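Local coordinates for calcium binding protein (PDB 5FX0) that probably binds calcium as a whole protein, this chain being its dynein light chain-like domain, at residues S36-H41 against F90-H95. Sequence-based numbering, arbitrary orientation.
Sequences SLVTAH and FRYGRH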
ATOM      1  N   SER A  36       5.073   7.268  18.262  1.00 58.21           N
ATOM      2  CA  SER A  36       4.189   7.826  19.294  1.00 61.51           C
ATOM      3  C   SER A  36       2.730   7.553  18.955  1.00 61.42           C
ATOM      4  O   SER A  36       1.927   7.309  19.857  1.00 67.04           O
ATOM      5  CB  SER A  36       4.415   9.330  19.492  1.00 63.26           C
ATOM      6  OG  SER A  36       3.529  10.089  18.690  1.00 67.49           O
ATOM      7  N   LEU A  37       2.391   7.588  17.663  1.00 56.98           N
ATOM      8  CA  LEU A  37       1.030   7.294  17.238  1.00 53.35           C
ATOM      9  C   LEU A  37       0.632   5.855  17.518  1.00 54.61           C
ATOM     10  O   LEU A  37      -0.495   5.606  17.974  1.00 53.70           O
ATOM     11  CB  LEU A  37       0.809   7.620  15.767  1.00 52.21           C
ATOM     12  CG  LEU A  37       0.808   9.094  15.359  1.00 52.09           C
ATOM     13  CD1 LEU A  37       0.634   9.173  13.857  1.00 48.98           C
ATOM     14  CD2 LEU A  37      -0.304   9.865  16.061  1.00 54.09           C
ATOM     15  N   VAL A  38       1.545   4.914  17.270  1.00 52.27           N
ATOM     16  CA  VAL A  38       1.249   3.487  17.463  1.00 52.34           C
ATOM     17  C   VAL A  38       1.204   3.149  18.952  1.00 53.56           C
ATOM     18  O   VAL A  38       0.400   2.341  19.378  1.00 55.36           O
ATOM     19  CB  VAL A  38       2.270   2.578  16.738  1.00 52.42           C
ATOM     20  CG1 VAL A  38       1.998   1.112  17.001  1.00 51.48           C
ATOM     21  CG2 VAL A  38       2.224   2.800  15.235  1.00 56.17           C
ATOM     22  N   THR A  39       2.085   3.776  19.721  1.00 57.58           N
ATOM     23  CA  THR A  39       2.194   3.546  21.140  1.00 59.70           C
ATOM     24  C   THR A  39       0.963   4.058  21.863  1.00 62.07           C
ATOM     25  O   THR A  39       0.381   3.325  22.643  1.00 64.43           O
ATOM     26  CB  THR A  39       3.470   4.195  21.686  1.00 64.21           C
ATOM     27  OG1 THR A  39       4.592   3.577  21.052  1.00 68.49           O
ATOM     28  CG2 THR A  39       3.589   4.005  23.198  1.00 71.65           C
ATOM     29  N   ALA A  40       0.558   5.294  21.589  1.00 64.89           N
ATOM     30  CA  ALA A  40      -0.707   5.830  22.111  1.00 68.59           C
ATOM     31  C   ALA A  40      -1.873   4.831  21.954  1.00 77.23           C
ATOM     32  O   ALA A  40      -2.553   4.505  22.929  1.00 75.39           O
ATOM     33  CB  ALA A  40      -1.044   7.163  21.448  1.00 64.56           C
ATOM     34  N   HIS A  41      -2.041   4.282  20.753  1.00 84.88           N
ATOM     35  CA  HIS A  41      -3.152   3.366  20.462  1.00 88.73           C
ATOM     36  C   HIS A  41      -2.888   1.920  20.967  1.00 87.48           C
ATOM     37  O   HIS A  41      -3.608   1.004  20.588  1.00 88.75           O
ATOM     38  CB  HIS A  41      -3.446   3.341  18.941  1.00 94.63           C
ATOM     39  CG  HIS A  41      -3.835   4.670  18.342  1.00101.50           C
ATOM     40  ND1 HIS A  41      -4.738   4.777  17.304  1.00108.09           N
ATOM     41  CD2 HIS A  41      -3.428   5.936  18.607  1.00108.23           C
ATOM     42  CE1 HIS A  41      -4.872   6.045  16.957  1.00107.65           C
ATOM     43  NE2 HIS A  41      -4.085   6.769  17.731  1.00109.87           N
ATOM     44  N   PHE A  90       9.347   1.739   6.363  1.00 36.69           N
ATOM     45  CA  PHE A  90      10.042   1.290   7.545  1.00 37.62           C
ATOM     46  C   PHE A  90       9.201   0.319   8.343  1.00 36.21           C
ATOM     47  O   PHE A  90       8.005   0.215   8.142  1.00 34.87           O
ATOM     48  CB  PHE A  90      10.496   2.485   8.386  1.00 37.13           C
ATOM     49  CG  PHE A  90       9.385   3.324   8.906  1.00 36.24           C
ATOM     50  CD1 PHE A  90       8.831   4.297   8.128  1.00 39.11           C
ATOM     51  CD2 PHE A  90       8.903   3.147  10.195  1.00 41.82           C
ATOM     52  CE1 PHE A  90       7.790   5.086   8.599  1.00 42.59           C
ATOM     53  CE2 PHE A  90       7.857   3.925  10.682  1.00 40.34           C
ATOM     54  CZ  PHE A  90       7.313   4.907   9.884  1.00 40.90           C
ATOM     55  N   ARG A  91       9.862  -0.407   9.217  1.00 37.50           N
ATOM     56  CA  ARG A  91       9.228  -1.394  10.065  1.00 42.11           C
ATOM     57  C   ARG A  91       9.314  -0.894  11.510  1.00 40.83           C
ATOM     58  O   ARG A  91      10.346  -0.383  11.957  1.00 40.55           O
ATOM     59  CB  ARG A  91       9.926  -2.737   9.888  1.00 44.53           C
ATOM     60  CG  ARG A  91       9.506  -3.841  10.860  1.00 53.51           C
ATOM     61  CD  ARG A  91      10.104  -5.205  10.512  1.00 52.52           C
ATOM     62  NE  ARG A  91       9.491  -5.736   9.287  1.00 63.28           N
ATOM     63  CZ  ARG A  91       9.989  -5.653   8.042  1.00 64.39           C
ATOM     64  NH1 ARG A  91      11.163  -5.084   7.786  1.00 63.15           N
ATOM     65  NH2 ARG A  91       9.291  -6.154   7.025  1.00 65.91           N
ATOM     66  N   TYR A  92       8.212  -1.016  12.223  1.00 39.13           N
ATOM     67  CA  TYR A  92       8.202  -0.839  13.665  1.00 40.94           C
ATOM     68  C   TYR A  92       7.483  -2.035  14.268  1.00 41.16           C
ATOM     69  O   TYR A  92       6.275  -2.155  14.172  1.00 42.30           O
ATOM     70  CB  TYR A  92       7.519   0.445  14.042  1.00 41.55           C
ATOM     71  CG  TYR A  92       7.584   0.724  15.527  1.00 49.88           C
ATOM     72  CD1 TYR A  92       8.812   0.771  16.201  1.00 51.37           C
ATOM     73  CD2 TYR A  92       6.427   0.939  16.263  1.00 51.39           C
ATOM     74  CE1 TYR A  92       8.871   1.021  17.555  1.00 53.40           C
ATOM     75  CE2 TYR A  92       6.484   1.195  17.616  1.00 54.22           C
ATOM     76  CZ  TYR A  92       7.698   1.230  18.254  1.00 52.25           C
ATOM     77  OH  TYR A  92       7.734   1.485  19.588  1.00 55.29           O
ATOM     78  N   GLY A  93       8.256  -2.956  14.821  1.00 45.04           N
ATOM     79  CA  GLY A  93       7.742  -4.243  15.264  1.00 46.73           C
ATOM     80  C   GLY A  93       7.121  -5.050  14.148  1.00 47.37           C
ATOM     81  O   GLY A  93       7.770  -5.363  13.146  1.00 52.36           O
ATOM     82  N   ARG A  94       5.850  -5.371  14.317  1.00 49.37           N
ATOM     83  CA  ARG A  94       5.099  -6.134  13.319  1.00 50.13           C
ATOM     84  C   ARG A  94       4.529  -5.290  12.179  1.00 46.11           C
ATOM     85  O   ARG A  94       4.159  -5.827  11.129  1.00 49.96           O
ATOM     86  CB  ARG A  94       3.974  -6.939  13.996  1.00 52.19           C
ATOM     87  CG  ARG A  94       2.807  -6.165  14.582  1.00 56.95           C
ATOM     88  CD  ARG A  94       1.724  -7.143  15.057  1.00 62.71           C
ATOM     89  NE  ARG A  94       0.511  -6.454  15.484  1.00 69.84           N
ATOM     90  CZ  ARG A  94       0.356  -5.795  16.642  1.00 74.74           C
ATOM     91  NH1 ARG A  94       1.336  -5.723  17.549  1.00 69.81           N
ATOM     92  NH2 ARG A  94      -0.805  -5.196  16.898  1.00 75.28           N
ATOM     93  N   HIS A  95       4.423  -3.989  12.399  1.00 42.42           N
ATOM     94  CA  HIS A  95       3.876  -3.081  11.405  1.00 45.73           C
ATOM     95  C   HIS A  95       4.927  -2.495  10.469  1.00 44.98           C
ATOM     96  O   HIS A  95       6.027  -2.150  10.892  1.00 44.43           O
ATOM     97  CB  HIS A  95       3.133  -1.969  12.107  1.00 45.36           C
ATOM     98  CG  HIS A  95       1.990  -2.473  12.913  1.00 48.38           C
ATOM     99  ND1 HIS A  95       0.926  -3.139  12.344  1.00 52.91           N
ATOM    100  CD2 HIS A  95       1.760  -2.455  14.244  1.00 50.09           C
ATOM    101  CE1 HIS A  95       0.076  -3.488  13.287  1.00 52.68           C
ATOM    102  NE2 HIS A  95       0.563  -3.090  14.449  1.00 54.47           N
TER
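Val38 meets the rim of the Tyr92 ring, CG1 lying near the ring plane and 4.5 Å from CD2, a loose apolar touch at an edge. A branched aliphatic side chain suits this buried side of the helix, where it fills space beside the aromatic without asking for a polar partner. Tyr92 reaches across because its CG stands anti to the backbone N (chi1 -175°), which sends the ring from the end of its strand toward the helix. The phenol end arrives beside Thr39, with OH 4.0 Å from Thr39 OG1, too far for a hydrogen bond; the two side chains cross at about a right angle. Thr39 OG1 instead bonds to the carbonyl of Lys35 one turn back, a common way for a threonine within a helix to satisfy its hydroxyl. Phe34 and Lys35 of the same helix also touch Tyr92, and Lys13 makes a cation-pi contact with its ring. Behind Tyr92 the chain reverses in a type II' turn, with Tyr92 N donating to His95 O at 2.8 Å and His95 N to Tyr92 O at 3.2 Å. Gly93 fits there, since its phi of 60° is easiest without a side chain. The contact thus packs the last turn of helix 24-40 against the beta-hairpin of strands 87-92 and 95-101, the helix-on-antiparallel-sheet arrangement of the dynein light chain fold.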